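Local coordinates for L protein (CAS virus, PDB 5MV0) that probably cleaves capped host RNAs to prime viral transcription, as the N-terminal cap-snatching endonuclease domain of a reptarenavirus polymerase, at residues B[103-108]-B[142-147]; B[107-112]-B[187-192]; B[43-48]-B[156-161]. One frame throughout, in Å; residues are numbered along the deposited sequence. Where two conformers were deposited one is given.

Contact 1 of 3, residues B[103-108]-B[142-147]; sequences EASTRS and VISETK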
loop_
_atom_site.group_PDB
_atom_site.type_symbol
_atom_site.label_atom_id
_atom_site.label_comp_id
_atom_site.label_asym_id
_atom_site.label_seq_id
_atom_site.Cartn_x
_atom_site.Cartn_y
_atom_site.Cartn_z
ATOM N N GLU B 103 13.348 -0.210 21.321
ATOM C CA GLU B 103 13.872 -1.442 20.733
ATOM C C GLU B 103 12.741 -2.461 20.763
ATOM O O GLU B 103 12.291 -2.864 21.842
ATOM C CB GLU B 103 15.093 -1.959 21.494
ATOM C CG GLU B 103 16.309 -1.023 21.468
ATOM C CD GLU B 103 16.976 -0.962 20.101
ATOM O OE1 GLU B 103 16.621 -1.780 19.219
ATOM O OE2 GLU B 103 17.854 -0.095 19.909
ATOM N N ALA B 104 12.278 -2.875 19.587
ATOM C CA ALA B 104 11.135 -3.777 19.481
ATOM C C ALA B 104 11.544 -5.063 18.782
ATOM O O ALA B 104 12.314 -5.041 17.815
ATOM C CB ALA B 104 9.978 -3.120 18.714
ATOM N N SER B 105 11.016 -6.183 19.259
ATOM C CA SER B 105 11.326 -7.465 18.648
ATOM C C SER B 105 10.205 -8.435 18.964
ATOM O O SER B 105 9.383 -8.200 19.861
ATOM C CB SER B 105 12.657 -8.012 19.164
ATOM O OG SER B 105 12.519 -8.318 20.546
ATOM N N THR B 106 10.189 -9.540 18.231
ATOM C CA THR B 106 9.342 -10.674 18.555
ATOM C C THR B 106 10.220 -11.872 18.857
ATOM O O THR B 106 11.239 -12.090 18.193
ATOM C CB THR B 106 8.350 -11.020 17.414
ATOM O OG1 THR B 106 9.079 -11.427 16.243
ATOM C CG2 THR B 106 7.476 -9.817 17.082
ATOM N N ARG B 107 9.827 -12.625 19.882
ATOM C CA ARG B 107 10.466 -13.879 20.261
ATOM C C ARG B 107 9.360 -14.734 20.845
ATOM O O ARG B 107 8.613 -14.254 21.702
ATOM C CB ARG B 107 11.595 -13.693 21.292
ATOM C CG ARG B 107 12.862 -12.951 20.816
ATOM C CD ARG B 107 13.583 -13.743 19.726
ATOM N NE ARG B 107 14.899 -13.180 19.412
ATOM C CZ ARG B 107 15.089 -12.131 18.614
ATOM N NH1 ARG B 107 14.045 -11.521 18.063
ATOM N NH2 ARG B 107 16.320 -11.692 18.371
ATOM N N SER B 108 9.247 -15.979 20.383
ATOM C CA SER B 108 8.062 -16.763 20.731
ATOM C C SER B 108 8.086 -17.201 22.193
ATOM O O SER B 108 7.037 -17.249 22.847
ATOM C CB SER B 108 7.930 -17.982 19.812
ATOM O OG SER B 108 9.091 -18.797 19.872
ATOM N N VAL B 142 12.073 -1.081 25.765
ATOM C CA VAL B 142 12.489 -2.327 25.138
ATOM C C VAL B 142 11.319 -3.293 25.235
ATOM O O VAL B 142 10.881 -3.638 26.339
ATOM C CB VAL B 142 13.756 -2.899 25.798
ATOM C CG1 VAL B 142 14.211 -4.181 25.105
ATOM C CG2 VAL B 142 14.862 -1.856 25.777
ATOM N N ILE B 143 10.803 -3.713 24.083
ATOM C CA ILE B 143 9.627 -4.571 23.994
ATOM C C ILE B 143 10.002 -5.817 23.208
ATOM O O ILE B 143 10.527 -5.716 22.093
ATOM C CB ILE B 143 8.453 -3.841 23.317
ATOM C CG1 ILE B 143 7.923 -2.715 24.197
ATOM C CG2 ILE B 143 7.314 -4.808 22.938
ATOM C CD1 ILE B 143 6.968 -1.793 23.424
ATOM N N SER B 144 9.732 -6.988 23.778
ATOM C CA SER B 144 9.896 -8.247 23.059
ATOM C C SER B 144 8.677 -9.116 23.324
ATOM O O SER B 144 8.441 -9.527 24.464
ATOM C CB SER B 144 11.178 -8.972 23.473
ATOM O OG SER B 144 11.418 -10.080 22.624
ATOM N N GLU B 145 7.920 -9.417 22.271
ATOM C CA GLU B 145 6.603 -10.022 22.403
ATOM C C GLU B 145 6.498 -11.291 21.573
ATOM O O GLU B 145 7.268 -11.516 20.637
ATOM C CB GLU B 145 5.517 -9.008 22.018
ATOM C CG GLU B 145 5.377 -7.986 23.116
ATOM C CD GLU B 145 4.512 -6.813 22.756
ATOM O OE1 GLU B 145 4.078 -6.713 21.586
ATOM O OE2 GLU B 145 4.283 -5.979 23.657
ATOM N N THR B 146 5.561 -12.145 21.935
ATOM C CA THR B 146 5.389 -13.418 21.273
ATOM C C THR B 146 5.037 -13.351 19.828
ATOM O O THR B 146 5.493 -14.119 19.076
ATOM C CB THR B 146 4.322 -14.319 21.947
ATOM O OG1 THR B 146 4.523 -14.332 23.339
ATOM C CG2 THR B 146 4.501 -15.618 21.540
ATOM N N LYS B 147 4.197 -12.407 19.492
ATOM C CA LYS B 147 3.692 -12.214 18.142
ATOM C C LYS B 147 3.855 -10.754 17.755
ATOM O O LYS B 147 3.845 -9.876 18.621
ATOM C CB LYS B 147 2.206 -12.604 18.028
ATOM C CG LYS B 147 1.940 -14.107 18.106
ATOM C CD LYS B 147 0.446 -14.394 18.021
ATOM C CE LYS B 147 0.103 -15.803 18.501
ATOM N NZ LYS B 147 0.599 -16.880 17.610
HETATM O O HOH W 1 13.437 -6.163 21.807
#
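Ser105 and Ser144 meet hydroxyl to hydroxyl between two neighbouring parallel strands, OG to OG 2.9 Å, and either oxygen could supply the proton. Their torsions differ: OG of Ser105 stands between its backbone N and carbonyl carbon (chi1 66°), whereas OG of Ser144 is anti to its backbone N (chi1 -171°). A water 2.7 Å from Ser105 OG also lies within bonding distance of Ile143 O and probably donates to it. Next to the pair, the aliphatic part of Arg107 passes close by, with CG 3.7 Å from Ser144 OG. Its guanidinium turns back on its own strand, where NH1 donates to Thr106 O in the guanidinium plane but from above the carbonyl plane.

Beneath the side chains lies parallel-sheet bonding. Ile143 N binds Glu103 O at 2.8 Å, Ile143 O receives Ser105 N, Ser105 O receives Glu145 N, and Glu145 O receives Arg107 N at 2.9 Å. The CA of Thr106 adds a C-H...O contact to Glu145 O.

This is part of the central sheet of a PD-(D/E)XK nuclease-like fold. Helix 110-122 covers the face of the two serines through Lys116 and Ile117, and His49 of helix 34-57 touches Ala104, Thr106 and Glu145 on the other. The carboxylate of Glu103 turns away to Lys123 and Tyr124, that of Glu145 to Arg149. Serines are slim enough to lie under the helix, and their hydroxyls can bond each other across the strands. The pair thus adds a directional side-chain bond to the backbone bonds between the strands, on the buried face under helix 110-122.

Contact 2 of 3, residues B[107-112]-B[187-192]; sequences RSMPSD and LKRSLT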
loop_
_atom_site.group_PDB
_atom_site.type_symbol
_atom_site.label_atom_id
_atom_site.label_comp_id
_atom_site.label_asym_id
_atom_site.label_seq_id
_atom_site.Cartn_x
_atom_site.Cartn_y
_atom_site.Cartn_z
ATOM N N ARG B 107 9.827 -12.625 19.882
ATOM C CA ARG B 107 10.466 -13.879 20.261
ATOM C C ARG B 107 9.360 -14.734 20.845
ATOM O O ARG B 107 8.613 -14.254 21.702
ATOM C CB ARG B 107 11.595 -13.693 21.292
ATOM C CG ARG B 107 12.862 -12.951 20.816
ATOM C CD ARG B 107 13.583 -13.743 19.726
ATOM N NE ARG B 107 14.899 -13.180 19.412
ATOM C CZ ARG B 107 15.089 -12.131 18.614
ATOM N NH1 ARG B 107 14.045 -11.521 18.063
ATOM N NH2 ARG B 107 16.320 -11.692 18.371
ATOM N N SER B 108 9.247 -15.979 20.383
ATOM C CA SER B 108 8.062 -16.763 20.731
ATOM C C SER B 108 8.086 -17.201 22.193
ATOM O O SER B 108 7.037 -17.249 22.847
ATOM C CB SER B 108 7.930 -17.982 19.812
ATOM O OG SER B 108 9.091 -18.797 19.872
ATOM N N MET B 109 9.266 -17.509 22.723
ATOM C CA MET B 109 9.418 -18.064 24.069
ATOM C C MET B 109 9.799 -16.980 25.065
ATOM O O MET B 109 10.715 -16.187 24.789
ATOM C CB MET B 109 10.486 -19.158 24.080
ATOM C CG MET B 109 10.172 -20.410 23.257
ATOM S SD MET B 109 8.769 -21.392 23.859
ATOM C CE MET B 109 7.348 -20.624 23.082
ATOM N N PRO B 110 9.157 -16.942 26.237
ATOM C CA PRO B 110 9.460 -15.871 27.203
ATOM C C PRO B 110 10.908 -15.826 27.639
ATOM O O PRO B 110 11.416 -14.732 27.923
ATOM C CB PRO B 110 8.521 -16.181 28.383
ATOM C CG PRO B 110 8.018 -17.577 28.150
ATOM C CD PRO B 110 8.019 -17.772 26.668
ATOM N N SER B 111 11.599 -16.968 27.707
ATOM C CA SER B 111 13.004 -16.929 28.103
ATOM C C SER B 111 13.858 -16.292 27.015
ATOM O O SER B 111 14.854 -15.621 27.315
ATOM C CB SER B 111 13.514 -18.334 28.430
ATOM O OG SER B 111 13.539 -19.149 27.274
ATOM N N ASP B 112 13.495 -16.505 25.746
ATOM C CA ASP B 112 14.150 -15.782 24.658
ATOM C C ASP B 112 13.784 -14.304 24.675
ATOM O O ASP B 112 14.627 -13.449 24.382
ATOM C CB ASP B 112 13.782 -16.409 23.314
ATOM C CG ASP B 112 14.534 -17.694 23.054
ATOM O OD1 ASP B 112 15.672 -17.816 23.552
ATOM O OD2 ASP B 112 13.981 -18.589 22.376
ATOM N N LEU B 187 11.706 -18.787 13.926
ATOM C CA LEU B 187 10.494 -18.693 13.125
ATOM C C LEU B 187 9.697 -19.990 13.182
ATOM O O LEU B 187 8.465 -19.957 13.251
ATOM C CB LEU B 187 10.839 -18.313 11.685
ATOM C CG LEU B 187 11.519 -16.942 11.594
ATOM C CD1 LEU B 187 12.036 -16.686 10.204
ATOM C CD2 LEU B 187 10.592 -15.804 12.037
ATOM N N LYS B 188 10.376 -21.144 13.174
ATOM C CA LYS B 188 9.654 -22.407 13.308
ATOM C C LYS B 188 8.907 -22.469 14.635
ATOM O O LYS B 188 7.738 -22.873 14.677
ATOM C CB LYS B 188 10.610 -23.594 13.186
ATOM C CG LYS B 188 10.875 -24.029 11.770
ATOM C CD LYS B 188 11.055 -25.546 11.686
ATOM C CE LYS B 188 12.301 -26.003 12.423
ATOM N NZ LYS B 188 12.489 -27.478 12.315
ATOM N N ARG B 189 9.561 -22.050 15.723
ATOM C CA ARG B 189 8.894 -21.998 17.022
ATOM C C ARG B 189 7.713 -21.037 16.994
ATOM O O ARG B 189 6.636 -21.350 17.515
ATOM C CB ARG B 189 9.882 -21.579 18.110
ATOM C CG ARG B 189 10.827 -22.685 18.555
ATOM C CD ARG B 189 11.512 -22.322 19.879
ATOM N NE ARG B 189 12.247 -21.069 19.773
ATOM C CZ ARG B 189 13.513 -20.977 19.374
ATOM N NH1 ARG B 189 14.194 -22.073 19.057
ATOM N NH2 ARG B 189 14.092 -19.787 19.294
ATOM N N SER B 190 7.903 -19.855 16.397
ATOM C CA SER B 190 6.810 -18.894 16.273
ATOM C C SER B 190 5.626 -19.492 15.526
ATOM O O SER B 190 4.468 -19.198 15.851
ATOM C CB SER B 190 7.300 -17.625 15.567
ATOM O OG SER B 190 8.228 -16.926 16.380
ATOM N N LEU B 191 5.893 -20.332 14.522
ATOM C CA LEU B 191 4.795 -20.936 13.774
ATOM C C LEU B 191 3.936 -21.815 14.675
ATOM O O LEU B 191 2.702 -21.802 14.563
ATOM C CB LEU B 191 5.333 -21.738 12.583
ATOM C CG LEU B 191 4.335 -22.184 11.508
ATOM C CD1 LEU B 191 3.625 -20.995 10.861
ATOM C CD2 LEU B 191 4.985 -23.064 10.425
ATOM N N THR B 192 4.563 -22.570 15.592
ATOM C CA THR B 192 3.795 -23.486 16.440
ATOM C C THR B 192 2.904 -22.766 17.450
ATOM O O THR B 192 2.089 -23.425 18.103
ATOM C CB THR B 192 4.712 -24.451 17.210
ATOM O OG1 THR B 192 5.470 -23.723 18.184
ATOM C CG2 THR B 192 5.667 -25.160 16.264
HETATM O O HOH W 2 11.567 -17.975 21.218
#
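Asp112 and Arg189 cross at about a right angle where the loop leading from the central sheet of the nuclease-like fold into the N-terminus of helix 110-122 rests on the last turns of helix 181-192. Met109 is the N-cap residue of the first helix. The Asp112 carboxylate and the guanidinium are turned 46° against each other, and OD2, 3.3 Å from Arg189 NH2, lies well out of the guanidinium plane. The salt bridge is therefore one of charge alone, with no N-H aimed at the oxygen. Both groups have further partners: Arg189 NH2 pairs with Glu186, one turn earlier, and Asp112 OD1 with Arg115.

A bend at chi3 (-58°) turns NE of Arg189 toward the loop. The CD methylene meets Met109, whose side chain crosses that of the arginine obliquely, CG 4.1 Å from Arg189 CD. Ser108 fills the closest backbone approach, its CA 5.1 Å from that of Ser190. Its OG touches CB of Arg189 at 3.4 Å and lies at the edge of the guanidinium, near its plane, while its CB packs on Ser190 OG. That hydroxyl is in turn bonded to Glu186 O within the helix. Small serine side chains suit backbones that approach this closely.

Asp112 stands three residues beyond the N-cap, where a capping box would bind the N-cap N-H directly. Here a water intervenes: it accepts from Met109 N at 2.8 Å and from Ser108 OG, takes a weak bond from Arg189 NE, and donates to Asp112 OD2 at 2.7 Å.

Contact 3 of 3, residues B[43-48]-B[156-161]; sequences RLRATI and RLLFEL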
loop_
_atom_site.group_PDB
_atom_site.type_symbol
_atom_site.label_atom_id
_atom_site.label_comp_id
_atom_site.label_asym_id
_atom_site.label_seq_id
_atom_site.Cartn_x
_atom_site.Cartn_y
_atom_site.Cartn_z
ATOM N N ARG B 43 11.600 -10.043 7.004
ATOM C CA ARG B 43 11.911 -8.573 7.461
ATOM C C ARG B 43 10.613 -7.640 7.633
ATOM O O ARG B 43 10.385 -6.907 8.607
ATOM C CB ARG B 43 12.862 -7.907 6.467
ATOM C CG ARG B 43 13.244 -6.481 6.874
ATOM C CD ARG B 43 13.283 -5.557 5.670
ATOM N NE ARG B 43 12.331 -6.039 4.687
ATOM C CZ ARG B 43 11.051 -5.699 4.641
ATOM N NH1 ARG B 43 10.545 -4.812 5.519
ATOM N NH2 ARG B 43 10.297 -6.249 3.704
ATOM N N LEU B 44 9.684 -7.902 6.721
ATOM C CA LEU B 44 8.441 -7.132 6.814
ATOM C C LEU B 44 7.680 -7.459 8.094
ATOM O O LEU B 44 7.119 -6.568 8.748
ATOM C CB LEU B 44 7.580 -7.406 5.583
ATOM C CG LEU B 44 6.274 -6.605 5.441
ATOM C CD1 LEU B 44 6.565 -5.102 5.388
ATOM C CD2 LEU B 44 5.461 -7.082 4.217
ATOM N N ARG B 45 7.646 -8.732 8.471
ATOM C CA ARG B 45 7.009 -9.107 9.730
ATOM C C ARG B 45 7.594 -8.318 10.904
ATOM O O ARG B 45 6.854 -7.758 11.731
ATOM C CB ARG B 45 7.169 -10.611 9.923
ATOM C CG ARG B 45 6.748 -11.171 11.247
ATOM C CD ARG B 45 6.813 -12.700 11.159
ATOM N NE ARG B 45 6.456 -13.324 12.423
ATOM C CZ ARG B 45 7.326 -13.585 13.392
ATOM N NH1 ARG B 45 8.613 -13.281 13.241
ATOM N NH2 ARG B 45 6.908 -14.144 14.516
ATOM N N ALA B 46 8.928 -8.246 10.974
ATOM C CA ALA B 46 9.585 -7.496 12.041
ATOM C C ALA B 46 9.320 -6.001 11.918
ATOM O O ALA B 46 9.152 -5.314 12.934
ATOM C CB ALA B 46 11.093 -7.774 12.027
ATOM N N THR B 47 9.290 -5.475 10.686
ATOM C CA THR B 47 9.076 -4.038 10.489
ATOM C C THR B 47 7.655 -3.624 10.867
ATOM O O THR B 47 7.443 -2.519 11.386
ATOM C CB THR B 47 9.368 -3.650 9.033
ATOM O OG1 THR B 47 10.729 -3.956 8.717
ATOM C CG2 THR B 47 9.169 -2.181 8.829
ATOM N N ILE B 48 6.666 -4.477 10.581
ATOM C CA ILE B 48 5.291 -4.209 11.009
ATOM C C ILE B 48 5.219 -4.090 12.535
ATOM O O ILE B 48 4.597 -3.167 13.089
ATOM C CB ILE B 48 4.350 -5.307 10.470
ATOM C CG1 ILE B 48 4.304 -5.252 8.928
ATOM C CG2 ILE B 48 2.953 -5.178 11.072
ATOM C CD1 ILE B 48 3.598 -6.451 8.276
ATOM N N ARG B 156 -4.108 -12.504 9.974
ATOM C CA ARG B 156 -3.919 -13.614 9.049
ATOM C C ARG B 156 -2.787 -13.327 8.066
ATOM O O ARG B 156 -2.058 -14.245 7.662
ATOM C CB ARG B 156 -5.223 -13.895 8.305
ATOM C CG ARG B 156 -5.171 -15.104 7.402
ATOM C CD ARG B 156 -4.734 -16.330 8.181
ATOM N NE ARG B 156 -4.602 -17.511 7.330
ATOM C CZ ARG B 156 -5.536 -18.445 7.185
ATOM N NH1 ARG B 156 -6.693 -18.344 7.835
ATOM N NH2 ARG B 156 -5.307 -19.484 6.393
ATOM N N LEU B 157 -2.623 -12.067 7.665
ATOM C CA LEU B 157 -1.557 -11.746 6.716
ATOM C C LEU B 157 -0.180 -11.813 7.376
ATOM O O LEU B 157 0.786 -12.272 6.753
ATOM C CB LEU B 157 -1.805 -10.373 6.093
ATOM C CG LEU B 157 -3.065 -10.246 5.226
ATOM C CD1 LEU B 157 -3.190 -8.839 4.630
ATOM C CD2 LEU B 157 -3.068 -11.307 4.120
ATOM N N LEU B 158 -0.062 -11.362 8.631
ATOM C CA LEU B 158 1.178 -11.570 9.377
ATOM C C LEU B 158 1.501 -13.046 9.486
ATOM O O LEU B 158 2.673 -13.444 9.404
ATOM C CB LEU B 158 1.079 -10.980 10.785
ATOM C CG LEU B 158 1.478 -9.532 11.062
ATOM C CD1 LEU B 158 2.978 -9.285 10.781
ATOM C CD2 LEU B 158 0.613 -8.602 10.261
ATOM N N PHE B 159 0.479 -13.864 9.740
ATOM C CA PHE B 159 0.668 -15.308 9.787
ATOM C C PHE B 159 1.178 -15.842 8.454
ATOM O O PHE B 159 2.099 -16.663 8.415
ATOM C CB PHE B 159 -0.642 -16.013 10.160
ATOM C CG PHE B 159 -0.591 -17.495 9.910
ATOM C CD1 PHE B 159 0.108 -18.327 10.784
ATOM C CD2 PHE B 159 -1.168 -18.050 8.772
ATOM C CE1 PHE B 159 0.202 -19.695 10.539
ATOM C CE2 PHE B 159 -1.074 -19.416 8.522
ATOM C CZ PHE B 159 -0.402 -20.241 9.407
ATOM N N GLU B 160 0.563 -15.411 7.346
ATOM C CA GLU B 160 0.960 -15.933 6.037
ATOM C C GLU B 160 2.390 -15.549 5.678
ATOM O O GLU B 160 3.076 -16.316 4.988
ATOM C CB GLU B 160 -0.003 -15.442 4.951
ATOM C CG GLU B 160 -1.398 -16.014 5.080
ATOM C CD GLU B 160 -1.436 -17.526 4.899
ATOM O OE1 GLU B 160 -0.609 -18.063 4.139
ATOM O OE2 GLU B 160 -2.286 -18.186 5.531
ATOM N N LEU B 161 2.854 -14.371 6.108
ATOM C CA LEU B 161 4.260 -14.027 5.889
ATOM C C LEU B 161 5.157 -15.091 6.494
ATOM O O LEU B 161 6.139 -15.524 5.882
ATOM C CB LEU B 161 4.595 -12.670 6.516
ATOM C CG LEU B 161 4.005 -11.405 5.907
ATOM C CD1 LEU B 161 4.572 -10.223 6.667
ATOM C CD2 LEU B 161 4.361 -11.335 4.405
HETATM O O HOH W 3 3.867 -13.781 12.013
#
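Helices 34-57 and 155-170 run roughly antiparallel here, with the axes of their short segments 9.8 Å apart at an angle of 144° and Arg45 and Leu158 the closest pair of CA atoms. Ile48 and Leu158 reach toward each other tip to tip, CD1 to CD1 3.8 Å. One turn on, Leu161 points at the opposite helix and its CD1 lies 3.9 Å from Arg45 N, bordered by CD2 of Leu44 and CD1 of Ile48. Leu44 and Leu161 cross at about a right angle, meeting at 4.1 Å between CD2 and CD1. Branched aliphatic side chains suit this buried seam because their methyls can pack closely against one another with no polar group to satisfy.

The seam belongs to the helical part of the nuclease domain, where helix 4-20 packs on it through Val13 and Ile17. Arg45 borders it differently. CG, anti to the backbone N (chi1 172°), lies against Leu158 CD1; from there the extended chain carries the guanidinium on toward Leu187 and Ser190 of helix 181-192. A water at the edge of the guanidinium, in its plane, accepts from Arg45 NE at 2.7 Å and donates to Leu158 O at 2.9 Å.

How the contacts relate
Contact 3 is wholly buried and nearly all aliphatic, joining two helices. Contact 1, as near the centre of the chain but only partly buried, is a strand pair held by backbone bonds. Contact 2 is also partly buried and lies farther out, which goes with its polar chemistry of charge and a shared water. Contacts 1 and 2 share Arg107 and Ser108, through which strand 98-106 leads into helix 110-122. Arg45 of contact 3 packs on both other contacts, touching Thr106 in contact 1. Leu191 also packs on Phe159, joining helices 181-192 and 155-170. Both segments of contact 1 fall between those of contact 3 in the sequence, whereas those of contacts 2 and 3 interleave.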